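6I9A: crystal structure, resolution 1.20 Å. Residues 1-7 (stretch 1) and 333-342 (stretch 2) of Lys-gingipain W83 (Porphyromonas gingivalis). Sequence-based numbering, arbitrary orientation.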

# COMPACT_ATOMS: atom_id res chain seq x y z
N ASP A 1 -21.16 12.55 1.50
CA ASP A 1 -20.72 11.84 2.70
C ASP A 1 -19.21 11.76 2.71
O ASP A 1 -18.57 12.35 1.83
N VAL A 2 -18.61 11.07 3.68
CA VAL A 2 -17.16 11.07 3.78
C VAL A 2 -16.51 10.44 2.54
O VAL A 2 -15.40 10.84 2.16
N TYR A 3 -17.20 9.49 1.91
CA TYR A 3 -16.67 8.81 0.73
C TYR A 3 -16.56 9.74 -0.46
O TYR A 3 -15.63 9.62 -1.24
N THR A 4 -17.55 10.65 -0.65
CA THR A 4 -17.45 11.60 -1.77
C THR A 4 -16.56 12.77 -1.36
O THR A 4 -15.90 13.37 -2.23
N ASP A 5 -16.49 13.12 -0.08
CA ASP A 5 -15.61 14.20 0.39
C ASP A 5 -14.15 13.86 0.26
O ASP A 5 -13.33 14.73 -0.05
N HIS A 6 -13.80 12.59 0.55
CA HIS A 6 -12.41 12.18 0.67
C HIS A 6 -12.17 10.87 0.02
O HIS A 6 -11.81 9.88 0.70
N GLY A 7 -12.34 10.84 -1.29
CA GLY A 7 -12.12 9.60 -2.01
C GLY A 7 -10.66 9.27 -2.25
O GLY A 7 -9.72 9.94 -1.81
N ASN A 333 -10.24 3.40 7.00
CA ASN A 333 -10.42 4.58 7.84
C ASN A 333 -11.64 5.39 7.45
O ASN A 333 -12.31 5.92 8.35
N LEU A 334 -11.99 5.43 6.15
CA LEU A 334 -13.23 6.11 5.76
C LEU A 334 -14.43 5.43 6.37
O LEU A 334 -15.36 6.08 6.82
N ALA A 335 -14.43 4.08 6.37
CA ALA A 335 -15.58 3.36 6.93
C ALA A 335 -15.69 3.63 8.44
O ALA A 335 -16.82 3.82 8.94
N ALA A 336 -14.56 3.63 9.17
CA ALA A 336 -14.64 3.92 10.59
C ALA A 336 -15.15 5.35 10.81
O ALA A 336 -15.84 5.63 11.80
N THR A 337 -14.79 6.28 9.89
CA THR A 337 -15.25 7.66 10.01
C THR A 337 -16.74 7.72 9.70
O THR A 337 -17.51 8.41 10.42
N HIS A 338 -17.18 7.07 8.63
CA HIS A 338 -18.58 7.08 8.25
C HIS A 338 -19.45 6.53 9.37
O HIS A 338 -20.55 7.05 9.62
N ALA A 339 -18.99 5.47 10.06
CA ALA A 339 -19.74 4.88 11.17
C ALA A 339 -20.07 5.95 12.22
O ALA A 339 -21.19 6.03 12.71
N GLY A 340 -19.08 6.79 12.55
CA GLY A 340 -19.33 7.89 13.49
C GLY A 340 -20.33 8.89 12.93
O GLY A 340 -21.23 9.37 13.63
N ASN A 341 -20.20 9.21 11.65
CA ASN A 341 -21.07 10.21 11.02
C ASN A 341 -22.52 9.79 10.96
O ASN A 341 -23.41 10.65 10.98
N ILE A 342 -22.77 8.49 10.93
CA ILE A 342 -24.15 8.00 10.78
C ILE A 342 -24.72 7.54 12.14
O ILE A 342 -25.88 7.13 12.18

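The N-terminal turn of helix packs against the helix of residues 333-342 through a small, largely apolar contact, burying 410 Å² in all, with no direct hydrogen bond across it but one water bridging the Val2 backbone N to the His338 and Asn341 side chains. Val2 is the knob of this contact. Its CA-to-CB bond points toward the partner helix, and in the p rotamer (chi1 70°) the side chain sits among Leu334, Thr337, His338 and Asn341, with CG1 3.7 Å from His338 CB and CG2 3.8 Å from Leu334 CD2 and 3.9 Å from Thr337 CG2. Leu334, in the m,t rotamer, answers from the other helix: its CD2 also reaches 3.5 Å from His6 O, just where the chain leaves helical geometry, and lies 4.0 Å from His6 CB.

Tyr3 leaves its backbone sideways, yet its m rotamer (chi1 -64°) brings the ring end back to the helix. Its CE1 lies 3.9 Å from Leu334 CB, and its OH is 3.5 Å from Ala335 CA, close packing against a small residue; the hydroxyl is hydrogen-bonded elsewhere in the structure. The Tyr3 edge meets the face of the His338 ring, with centroids 5.0 Å apart, planes at 60° and Tyr3 CE2 3.5 Å from His338 CG. With chi1 t (-172°) and chi2 at 62°, His338 has its ND1 2.7 Å from the O atom of water 1. The same water accepts hydrogen bonds from Val2 N and Asn341 ND2, both at 2.9 Å, so it links the first helical turn to two side chains of the partner.

Asp1 contributes little across the contact, its OD2 standing 4.1 Å from His338 CE1. In its p rotamer, Asp1 OD1 accepts a 3.0 Å hydrogen bond from Thr4 N within its own stretch.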

# COMPACT_ATOMS: atom_id res chain seq x y z
CB ASP A 1 -21.38 10.45 2.77
CG ASP A 1 -21.03 9.52 1.63
OD1 ASP A 1 -20.02 9.80 0.92
OD2 ASP A 1 -21.70 8.47 1.48
CB VAL A 2 -16.70 10.40 5.07
CG1 VAL A 2 -16.95 8.88 5.08
CG2 VAL A 2 -15.24 10.74 5.37
CB TYR A 3 -17.57 7.64 0.36
CG TYR A 3 -17.60 6.57 1.43
CD1 TYR A 3 -16.54 5.69 1.58
CD2 TYR A 3 -18.68 6.44 2.29
CE1 TYR A 3 -16.58 4.69 2.55
CE2 TYR A 3 -18.71 5.45 3.27
CZ TYR A 3 -17.68 4.54 3.35
OH TYR A 3 -17.76 3.52 4.26
CB THR A 4 -18.85 12.06 -2.19
OG1 THR A 4 -19.49 12.72 -1.10
CG2 THR A 4 -19.73 10.94 -2.64
CB ASP A 5 -15.83 14.48 1.89
CG ASP A 5 -17.07 15.19 2.36
OD1 ASP A 5 -17.83 15.67 1.50
OD2 ASP A 5 -17.29 15.21 3.58
CB HIS A 6 -12.01 12.10 2.14
CG HIS A 6 -12.00 13.43 2.80
ND1 HIS A 6 -11.08 14.39 2.47
CD2 HIS A 6 -12.79 13.89 3.79
CE1 HIS A 6 -11.35 15.44 3.26
NE2 HIS A 6 -12.40 15.18 4.04
CB ASN A 333 -9.17 5.45 7.78
CG ASN A 333 -7.94 4.86 8.43
OD1 ASN A 333 -8.00 3.85 9.15
ND2 ASN A 333 -6.79 5.50 8.15
CB LEU A 334 -13.39 6.10 4.24
CG LEU A 334 -12.46 6.98 3.41
CD1 LEU A 334 -12.79 6.77 1.94
CD2 LEU A 334 -12.68 8.48 3.74
CB ALA A 335 -15.41 1.86 6.66
CB ALA A 336 -13.26 3.75 11.21
CB THR A 337 -14.45 8.54 9.02
OG1 THR A 337 -13.04 8.40 9.31
CG2 THR A 337 -14.79 10.01 9.20
CB HIS A 338 -18.78 6.26 6.95
CG HIS A 338 -20.13 6.37 6.37
ND1 HIS A 338 -20.62 7.58 5.95
CD2 HIS A 338 -21.04 5.40 6.13
CE1 HIS A 338 -21.82 7.31 5.43
NE2 HIS A 338 -22.10 6.00 5.52
CB ALA A 339 -18.93 3.74 11.77
CB ASN A 341 -20.62 10.51 9.60
CG ASN A 341 -19.34 11.27 9.53
OD1 ASN A 341 -18.88 11.85 10.53
ND2 ASN A 341 -18.66 11.25 8.39
CB ILE A 342 -24.32 6.92 9.67
CG1 ILE A 342 -23.64 5.61 10.08
CG2 ILE A 342 -23.82 7.48 8.34
CD1 ILE A 342 -23.84 4.47 9.01
O HOH W 1 -20.12 10.24 6.05